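Local coordinates for polysaccharide Lyase Family 6 (PDB 6QPS), which probably cleaves alginate by lyase chemistry with a preference for mannuronic acid, as a calcium-binding polysaccharide lyase of family 6 from a gut bacterium, at residues E139-Q144 and N173-G178; H168-N173 and H198-E203. One frame throughout, in Å; residues are numbered along the deposited sequence.

Contact 1 of 2, residues E139-Q144 and N173-G178; sequences ECNDPQ and NKRVGG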
ATOM      1  N   GLU A 139      18.027  -0.922   0.389  1.00 13.05           N
ATOM      2  CA  GLU A 139      19.057  -0.608  -0.617  1.00 14.06           C
ATOM      3  C   GLU A 139      19.255  -1.746  -1.621  1.00 13.29           C
ATOM      4  O   GLU A 139      20.365  -1.963  -2.115  1.00 13.37           O
ATOM      5  CB  GLU A 139      20.401  -0.241   0.030  1.00 16.28           C
ATOM      6  CG  GLU A 139      20.367   0.945   0.974  1.00 18.16           C
ATOM      7  CD  GLU A 139      20.313   2.291   0.269  1.00 19.13           C
ATOM      8  OE1 GLU A 139      20.295   2.332  -0.982  1.00 17.70           O
ATOM      9  OE2 GLU A 139      20.293   3.329   0.980  1.00 18.92           O
ATOM     10  N   CYS A 140      18.186  -2.469  -1.969  1.00 10.91           N
ATOM     11  CA  CYS A 140      18.308  -3.649  -2.830  1.00 11.78           C
ATOM     12  C   CYS A 140      18.110  -3.249  -4.293  1.00 12.78           C
ATOM     13  O   CYS A 140      17.124  -3.599  -4.954  1.00 12.27           O
ATOM     14  CB  CYS A 140      17.343  -4.738  -2.375  1.00 10.75           C
ATOM     15  SG  CYS A 140      17.943  -5.682  -0.926  1.00 12.20           S
ATOM     16  N   ASN A 141      19.108  -2.520  -4.804  1.00 13.52           N
ATOM     17  CA  ASN A 141      19.055  -1.894  -6.121  1.00 13.53           C
ATOM     18  C   ASN A 141      20.147  -2.454  -7.028  1.00 14.07           C
ATOM     19  O   ASN A 141      21.328  -2.412  -6.683  1.00 15.28           O
ATOM     20  CB  ASN A 141      19.207  -0.378  -5.944  1.00 13.08           C
ATOM     21  CG  ASN A 141      18.121   0.215  -5.059  1.00 12.76           C
ATOM     22  OD1 ASN A 141      16.932   0.084  -5.358  1.00 13.24           O
ATOM     23  ND2 ASN A 141      18.510   0.855  -3.972  1.00 13.88           N
ATOM     24  N   ASP A 142      19.750  -2.958  -8.200  1.00 13.41           N
ATOM     25  CA  ASP A 142      20.688  -3.517  -9.168  1.00 15.84           C
ATOM     26  C   ASP A 142      21.621  -2.423  -9.648  1.00 16.51           C
ATOM     27  O   ASP A 142      21.154  -1.427 -10.222  1.00 17.22           O
ATOM     28  CB  ASP A 142      19.891  -4.066 -10.351  1.00 17.08           C
ATOM     29  CG  ASP A 142      20.748  -4.809 -11.366  1.00 18.60           C
ATOM     30  OD1 ASP A 142      21.994  -4.712 -11.306  1.00 17.95           O
ATOM     31  OD2 ASP A 142      20.149  -5.501 -12.226  1.00 18.69           O
ATOM     32  N   PRO A 143      22.933  -2.568  -9.466  1.00 16.46           N
ATOM     33  CA  PRO A 143      23.855  -1.541  -9.986  1.00 21.05           C
ATOM     34  C   PRO A 143      23.780  -1.360 -11.494  1.00 22.30           C
ATOM     35  O   PRO A 143      24.201  -0.309 -11.999  1.00 25.56           O
ATOM     36  CB  PRO A 143      25.242  -2.041  -9.554  1.00 23.71           C
ATOM     37  CG  PRO A 143      25.014  -3.121  -8.550  1.00 26.72           C
ATOM     38  CD  PRO A 143      23.640  -3.687  -8.810  1.00 17.17           C
ATOM     39  N   GLN A 144      23.287  -2.358 -12.229  1.00 21.21           N
ATOM     40  CA  GLN A 144      23.205  -2.306 -13.684  1.00 25.07           C
ATOM     41  C   GLN A 144      21.863  -1.785 -14.184  1.00 27.41           C
ATOM     42  O   GLN A 144      21.671  -1.661 -15.398  1.00 30.36           O
ATOM     43  CB  GLN A 144      23.469  -3.695 -14.276  1.00 24.88           C
ATOM     44  CG  GLN A 144      24.900  -4.182 -14.078  1.00 34.63           C
ATOM     45  CD  GLN A 144      25.934  -3.221 -14.633  1.00 45.86           C
ATOM     46  OE1 GLN A 144      25.755  -2.649 -15.709  1.00 49.42           O
ATOM     47  NE2 GLN A 144      27.024  -3.034 -13.894  1.00 49.15           N
ATOM     48  N   ASN A 173      14.416   2.568   0.829  1.00 10.33           N
ATOM     49  CA  ASN A 173      15.506   3.023  -0.041  1.00 11.49           C
ATOM     50  C   ASN A 173      15.578   2.273  -1.367  1.00 12.36           C
ATOM     51  O   ASN A 173      16.665   1.961  -1.865  1.00 12.67           O
ATOM     52  CB  ASN A 173      16.832   3.017   0.709  1.00 12.45           C
ATOM     53  CG  ASN A 173      16.758   3.880   1.961  1.00 13.09           C
ATOM     54  OD1 ASN A 173      16.459   5.060   1.869  1.00 15.64           O
ATOM     55  ND2 ASN A 173      16.931   3.282   3.126  1.00 13.37           N
ATOM     56  N   LYS A 174      14.407   2.026  -1.956  1.00 10.40           N
ATOM     57  CA  LYS A 174      14.344   1.582  -3.341  1.00 10.53           C
ATOM     58  C   LYS A 174      14.629   2.779  -4.253  1.00 12.52           C
ATOM     59  O   LYS A 174      14.019   3.843  -4.094  1.00 11.52           O
ATOM     60  CB  LYS A 174      12.989   0.941  -3.650  1.00 10.69           C
ATOM     61  CG  LYS A 174      13.042   0.150  -4.972  1.00  9.97           C
ATOM     62  CD  LYS A 174      11.719  -0.583  -5.254  1.00 11.70           C
ATOM     63  CE  LYS A 174      11.818  -1.678  -6.309  1.00 10.10           C
ATOM     64  NZ  LYS A 174      12.636  -1.230  -7.484  1.00 12.74           N
ATOM     65  N   ARG A 175      15.593   2.618  -5.175  1.00 11.51           N
ATOM     66  CA  ARG A 175      16.091   3.698  -6.020  1.00 12.54           C
ATOM     67  C   ARG A 175      15.931   3.425  -7.507  1.00 17.25           C
ATOM     68  O   ARG A 175      16.194   4.325  -8.315  1.00 22.25           O
ATOM     69  CB  ARG A 175      17.568   3.995  -5.703  1.00 13.95           C
ATOM     70  CG  ARG A 175      17.823   4.324  -4.219  1.00 13.84           C
ATOM     71  CD  ARG A 175      19.317   4.567  -3.894  1.00 14.57           C
ATOM     72  NE  ARG A 175      19.539   4.673  -2.452  1.00 18.30           N
ATOM     73  CZ  ARG A 175      19.362   5.789  -1.744  1.00 20.82           C
ATOM     74  NH1 ARG A 175      18.970   6.909  -2.340  1.00 24.06           N
ATOM     75  NH2 ARG A 175      19.596   5.791  -0.442  1.00 19.99           N
ATOM     76  N   VAL A 176      15.537   2.216  -7.886  1.00 14.18           N
ATOM     77  CA  VAL A 176      15.247   1.840  -9.263  1.00 11.93           C
ATOM     78  C   VAL A 176      13.743   1.731  -9.403  1.00 11.77           C
ATOM     79  O   VAL A 176      13.033   1.439  -8.439  1.00 11.62           O
ATOM     80  CB  VAL A 176      15.952   0.498  -9.565  1.00 13.00           C
ATOM     81  CG1 VAL A 176      15.537  -0.071 -10.911  1.00 14.90           C
ATOM     82  CG2 VAL A 176      17.487   0.671  -9.485  1.00 16.43           C
ATOM     83  N   GLY A 177      13.257   1.969 -10.616  1.00 11.81           N
ATOM     84  CA  GLY A 177      11.850   1.802 -10.902  1.00 13.45           C
ATOM     85  C   GLY A 177      11.322   0.432 -10.513  1.00 11.55           C
ATOM     86  O   GLY A 177      12.073  -0.557 -10.513  1.00 11.42           O
ATOM     87  N   GLY A 178      10.025   0.371 -10.213  1.00 11.44           N
ATOM     88  CA  GLY A 178       9.365  -0.871  -9.860  1.00 10.95           C
ATOM     89  C   GLY A 178       8.756  -0.872  -8.479  1.00 10.68           C
ATOM     90  O   GLY A 178       9.088  -0.040  -7.634  1.00 12.22           O
TER
HETATM   91  O   HOH W   1      15.327  -1.694  -6.835  1.00 11.68           O
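Glu139 and Arg175 are joined by a two-pronged salt bridge in which the guanidinium offers its NE side rather than its end. Arg175 NE gives its proton to Glu139 OE1 at 2.9 Å, while Arg175 NH2 reaches Glu139 OE2 at 2.9 Å. Both carboxylate oxygens use their syn lone pairs, and the two flat groups are nearly coplanar, 16° apart, so the pair is held against twisting. The glutamate chain is bent at chi2 (-77°), which turns its carboxylate across the CB of Asn173, whereas the arginine chain runs extended from CG to NE.

The second kind of interaction is a side-chain amide reading a backbone. Asn141 ND2 donates to Asn173 O at 3.0 Å, within both the amide plane and the carbonyl plane. Its OD1 accepts from Arg175 N at 2.9 Å, a straight bond whose donor stands above the carbonyl plane. The two bonds fix the amide's rotation and engage a carbonyl and an N-H two residues apart. A water bridges Asn141 OD1 (2.8 Å) and Lys174 NZ, whose ammonium also bonds Val176 O and, outside the two segments, Glu154 O.

Apolar contact is modest, with Asn141 CB meeting Val176 CG2 at 4.1 Å. The methylenes of Arg175 lie instead against the polar Asn141 amide, CG being 3.5 Å from Asn141 ND2, and the two side chains cross at about a right angle.

Both segments are loops on neighbouring coils of the parallel beta-helix: 139-144 follows strand 131-138, and loop 173-178 follows strand 170-172. Strand 99-111 supplies Tyr107 and Trp110 beside Glu139 and Asp142, and Trp156 of strand 155-159 lies against both Asn141 and Lys174.

Contact 2 of 2, residues H168-N173 and H198-E203; sequences HCYFAN and HNFFGE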
ATOM      1  N   HIS A 168       5.458  -7.190   9.940  1.00  8.65           N
ATOM      2  CA  HIS A 168       6.559  -6.771  10.810  1.00  8.30           C
ATOM      3  C   HIS A 168       7.881  -6.657  10.054  1.00  9.56           C
ATOM      4  O   HIS A 168       8.954  -6.865  10.623  1.00 10.85           O
ATOM      5  CB  HIS A 168       6.674  -7.658  12.050  1.00  8.46           C
ATOM      6  CG  HIS A 168       5.448  -7.629  12.914  1.00  9.65           C
ATOM      7  ND1 HIS A 168       4.425  -8.541  12.785  1.00 10.95           N
ATOM      8  CD2 HIS A 168       5.081  -6.791  13.921  1.00  9.45           C
ATOM      9  CE1 HIS A 168       3.481  -8.267  13.671  1.00 10.27           C
ATOM     10  NE2 HIS A 168       3.852  -7.211  14.372  1.00 10.98           N
ATOM     11  N   CYS A 169       7.826  -6.239   8.791  1.00  9.34           N
ATOM     12  CA  CYS A 169       9.010  -6.036   7.957  1.00  8.59           C
ATOM     13  C   CYS A 169       9.303  -4.547   7.785  1.00  9.09           C
ATOM     14  O   CYS A 169       8.468  -3.687   8.076  1.00 10.59           O
ATOM     15  CB  CYS A 169       8.811  -6.683   6.583  1.00 10.18           C
ATOM     16  SG  CYS A 169       8.767  -8.506   6.566  1.00 10.02           S
ATOM     17  N   TYR A 170      10.520  -4.248   7.325  1.00  8.95           N
ATOM     18  CA  TYR A 170      10.961  -2.884   7.007  1.00  9.34           C
ATOM     19  C   TYR A 170      11.478  -2.891   5.580  1.00  9.78           C
ATOM     20  O   TYR A 170      12.363  -3.693   5.248  1.00 11.53           O
ATOM     21  CB  TYR A 170      12.084  -2.471   7.959  1.00  9.98           C
ATOM     22  CG  TYR A 170      12.692  -1.093   7.763  1.00 11.05           C
ATOM     23  CD1 TYR A 170      13.812  -0.917   6.980  1.00 13.85           C
ATOM     24  CD2 TYR A 170      12.156   0.021   8.383  1.00 12.58           C
ATOM     25  CE1 TYR A 170      14.405   0.346   6.825  1.00 14.80           C
ATOM     26  CE2 TYR A 170      12.731   1.276   8.227  1.00 14.76           C
ATOM     27  CZ  TYR A 170      13.851   1.427   7.440  1.00 12.34           C
ATOM     28  OH  TYR A 170      14.413   2.697   7.288  1.00 13.05           O
ATOM     29  N   PHE A 171      10.919  -2.020   4.739  1.00  8.86           N
ATOM     30  CA  PHE A 171      11.304  -1.941   3.335  1.00  8.71           C
ATOM     31  C   PHE A 171      11.637  -0.492   3.026  1.00 10.10           C
ATOM     32  O   PHE A 171      10.759   0.371   3.140  1.00 10.78           O
ATOM     33  CB  PHE A 171      10.156  -2.362   2.413  1.00 11.99           C
ATOM     34  CG  PHE A 171       9.546  -3.715   2.711  1.00 11.85           C
ATOM     35  CD1 PHE A 171       8.343  -3.819   3.386  1.00 16.39           C
ATOM     36  CD2 PHE A 171      10.146  -4.873   2.270  1.00 20.20           C
ATOM     37  CE1 PHE A 171       7.762  -5.057   3.608  1.00 15.18           C
ATOM     38  CE2 PHE A 171       9.563  -6.124   2.517  1.00 19.01           C
ATOM     39  CZ  PHE A 171       8.361  -6.198   3.167  1.00 13.65           C
ATOM     40  N   ALA A 172      12.879  -0.208   2.628  1.00  9.96           N
ATOM     41  CA  ALA A 172      13.248   1.185   2.407  1.00 10.90           C
ATOM     42  C   ALA A 172      14.350   1.352   1.371  1.00 10.13           C
ATOM     43  O   ALA A 172      15.129   0.440   1.085  1.00 10.21           O
ATOM     44  CB  ALA A 172      13.700   1.862   3.712  1.00 12.23           C
ATOM     45  N   ASN A 173      14.416   2.568   0.829  1.00 10.33           N
ATOM     46  CA  ASN A 173      15.506   3.023  -0.041  1.00 11.49           C
ATOM     47  C   ASN A 173      15.578   2.273  -1.367  1.00 12.36           C
ATOM     48  O   ASN A 173      16.665   1.961  -1.865  1.00 12.67           O
ATOM     49  CB  ASN A 173      16.832   3.017   0.709  1.00 12.45           C
ATOM     50  CG  ASN A 173      16.758   3.880   1.961  1.00 13.09           C
ATOM     51  OD1 ASN A 173      16.459   5.060   1.869  1.00 15.64           O
ATOM     52  ND2 ASN A 173      16.931   3.282   3.126  1.00 13.37           N
ATOM     53  N   HIS A 198       1.438  -4.462   9.851  1.00  7.89           N
ATOM     54  CA  HIS A 198       2.502  -4.073  10.786  1.00  7.18           C
ATOM     55  C   HIS A 198       3.864  -3.907  10.112  1.00  8.00           C
ATOM     56  O   HIS A 198       4.903  -4.084  10.755  1.00  9.69           O
ATOM     57  CB  HIS A 198       2.604  -5.025  11.985  1.00  9.08           C
ATOM     58  CG  HIS A 198       1.347  -5.110  12.787  1.00  9.60           C
ATOM     59  ND1 HIS A 198       1.009  -4.210  13.779  1.00 13.72           N
ATOM     60  CD2 HIS A 198       0.343  -6.010  12.742  1.00 10.60           C
ATOM     61  CE1 HIS A 198      -0.149  -4.566  14.313  1.00 10.34           C
ATOM     62  NE2 HIS A 198      -0.586  -5.645  13.688  1.00 14.38           N
ATOM     63  N   ASN A 199       3.879  -3.530   8.833  1.00  8.17           N
ATOM     64  CA  ASN A 199       5.135  -3.254   8.145  1.00  8.22           C
ATOM     65  C   ASN A 199       5.436  -1.763   8.165  1.00  8.24           C
ATOM     66  O   ASN A 199       4.537  -0.922   8.299  1.00  9.11           O
ATOM     67  CB  ASN A 199       5.052  -3.729   6.698  1.00  7.92           C
ATOM     68  CG  ASN A 199       4.742  -5.179   6.604  1.00  7.96           C
ATOM     69  OD1 ASN A 199       5.562  -6.032   6.919  1.00  8.12           O
ATOM     70  ND2 ASN A 199       3.546  -5.483   6.147  1.00  7.81           N
ATOM     71  N   PHE A 200       6.727  -1.445   8.062  1.00  9.18           N
ATOM     72  CA  PHE A 200       7.218  -0.077   7.937  1.00  8.48           C
ATOM     73  C   PHE A 200       7.799   0.080   6.529  1.00  8.22           C
ATOM     74  O   PHE A 200       8.872  -0.461   6.219  1.00  9.33           O
ATOM     75  CB  PHE A 200       8.264   0.209   9.023  1.00  9.18           C
ATOM     76  CG  PHE A 200       8.568   1.686   9.230  1.00  9.26           C
ATOM     77  CD1 PHE A 200       9.372   2.376   8.341  1.00 11.13           C
ATOM     78  CD2 PHE A 200       8.041   2.362  10.317  1.00  9.79           C
ATOM     79  CE1 PHE A 200       9.655   3.722   8.548  1.00 11.29           C
ATOM     80  CE2 PHE A 200       8.316   3.702  10.518  1.00 10.76           C
ATOM     81  CZ  PHE A 200       9.110   4.370   9.625  1.00 11.41           C
ATOM     82  N   PHE A 201       7.080   0.805   5.682  1.00  7.67           N
ATOM     83  CA  PHE A 201       7.531   1.122   4.329  1.00  8.76           C
ATOM     84  C   PHE A 201       8.218   2.482   4.437  1.00  8.72           C
ATOM     85  O   PHE A 201       7.555   3.501   4.637  1.00  9.51           O
ATOM     86  CB  PHE A 201       6.347   1.155   3.362  1.00  9.30           C
ATOM     87  CG  PHE A 201       5.642  -0.170   3.208  1.00  7.69           C
ATOM     88  CD1 PHE A 201       4.539  -0.452   3.979  1.00  8.91           C
ATOM     89  CD2 PHE A 201       6.072  -1.131   2.304  1.00 10.46           C
ATOM     90  CE1 PHE A 201       3.881  -1.654   3.875  1.00  8.26           C
ATOM     91  CE2 PHE A 201       5.392  -2.348   2.171  1.00  9.88           C
ATOM     92  CZ  PHE A 201       4.305  -2.609   2.967  1.00 10.43           C
ATOM     93  N   GLY A 202       9.551   2.495   4.402  1.00  9.44           N
ATOM     94  CA  GLY A 202      10.331   3.709   4.571  1.00 10.34           C
ATOM     95  C   GLY A 202      10.596   4.479   3.290  1.00 10.74           C
ATOM     96  O   GLY A 202       9.919   4.320   2.266  1.00 10.01           O
ATOM     97  N   GLU A 203      11.635   5.301   3.352  1.00  9.80           N
ATOM     98  CA  GLU A 203      11.800   6.361   2.384  1.00 10.35           C
ATOM     99  C   GLU A 203      11.911   5.835   0.959  1.00 10.11           C
ATOM    100  O   GLU A 203      12.605   4.848   0.676  1.00 10.19           O
ATOM    101  CB  GLU A 203      13.045   7.168   2.742  1.00 14.40           C
ATOM    102  CG  GLU A 203      13.232   8.375   1.821  1.00 18.54           C
ATOM    103  CD  GLU A 203      14.080   9.481   2.426  1.00 31.30           C
ATOM    104  OE1 GLU A 203      14.943   9.176   3.270  1.00 29.01           O
ATOM    105  OE2 GLU A 203      13.876  10.653   2.043  1.00 32.57           O
TER
HETATM  106  O   HOH W   2       9.580   1.805   0.939  1.00 10.56           O
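Tyr170 and Phe200, and then Phe171 and Phe201, are paired in register across two parallel strands, a worked example of how a beta-helix repeats a residue type from coil to coil. The backbone bonds follow the parallel pattern: Phe200 N donates to Cys169 O at 2.8 Å, Phe171 N to Phe200 O at 3.0 Å, and Gly202 N to Phe171 O at 2.8 Å. Asn173 N continues the series beyond the strands with a bond to Glu203 O.

A side chain takes over where the regular pairing begins. Asn199 OD1 accepts from Cys169 N at 2.9 Å, with the donor tilted from the carbonyl plane, and Asn199 ND2 bonds Ile166 O. The amide thus ties the turn of one coil to the next, while Asn199 N is itself held by Asn234 OD1 of the coil beyond.

Aromatic rings at matching positions lie side by side, nearly parallel but slid so far that they barely overlap. Tyr170 CE2 meets Phe200 CD1 at 3.5 Å; both rings follow CG anti to the backbone N (chi1 179° in Tyr170) and pack toward helix 454-465, where Tyr170 OH bonds Asn459. On the other face, Phe171 CD1 meets Phe201 CE2 at 3.5 Å. At the turn, His168 and His198 have planes only 2° apart, yet the contact is mainly CH-pi: His198 CB sits 3.6 Å from the centroid of the His168 ring, over its face.

Chemically, aromatic side chains line both faces: Phe201 stacks onward on Phe236, whereas Phe200 meets Phe237 at an incline. A water donates to both Phe171 O and Gly202 O, and the Asn199 amide takes the place that a backbone carbonyl would probably fill.

Overall arrangement
Contact 1 and contact 2 join three successive coils of one beta-helix, the middle one shared, and their centres are 15 Å apart. Asn173 belongs to both, ending the strand-paired segment 168-173 and opening the loop 173-178, and a probable backbone hydrogen bond from Glu139 N to Ala172 O (3.3 Å) joins them directly. Contact 2 is buried coil-to-coil stacking; contact 1 is partly buried and more polar, held chiefly by side chains. Neither supplies a ligand to the calcium site of Asn210, Glu213, Glu242 and Glu244, which lies some way off: the side chain of Lys174 is about 9 Å from that of Glu213 and about 13 Å from the calcium ion, that of Phe201 about 10 Å from Glu213's.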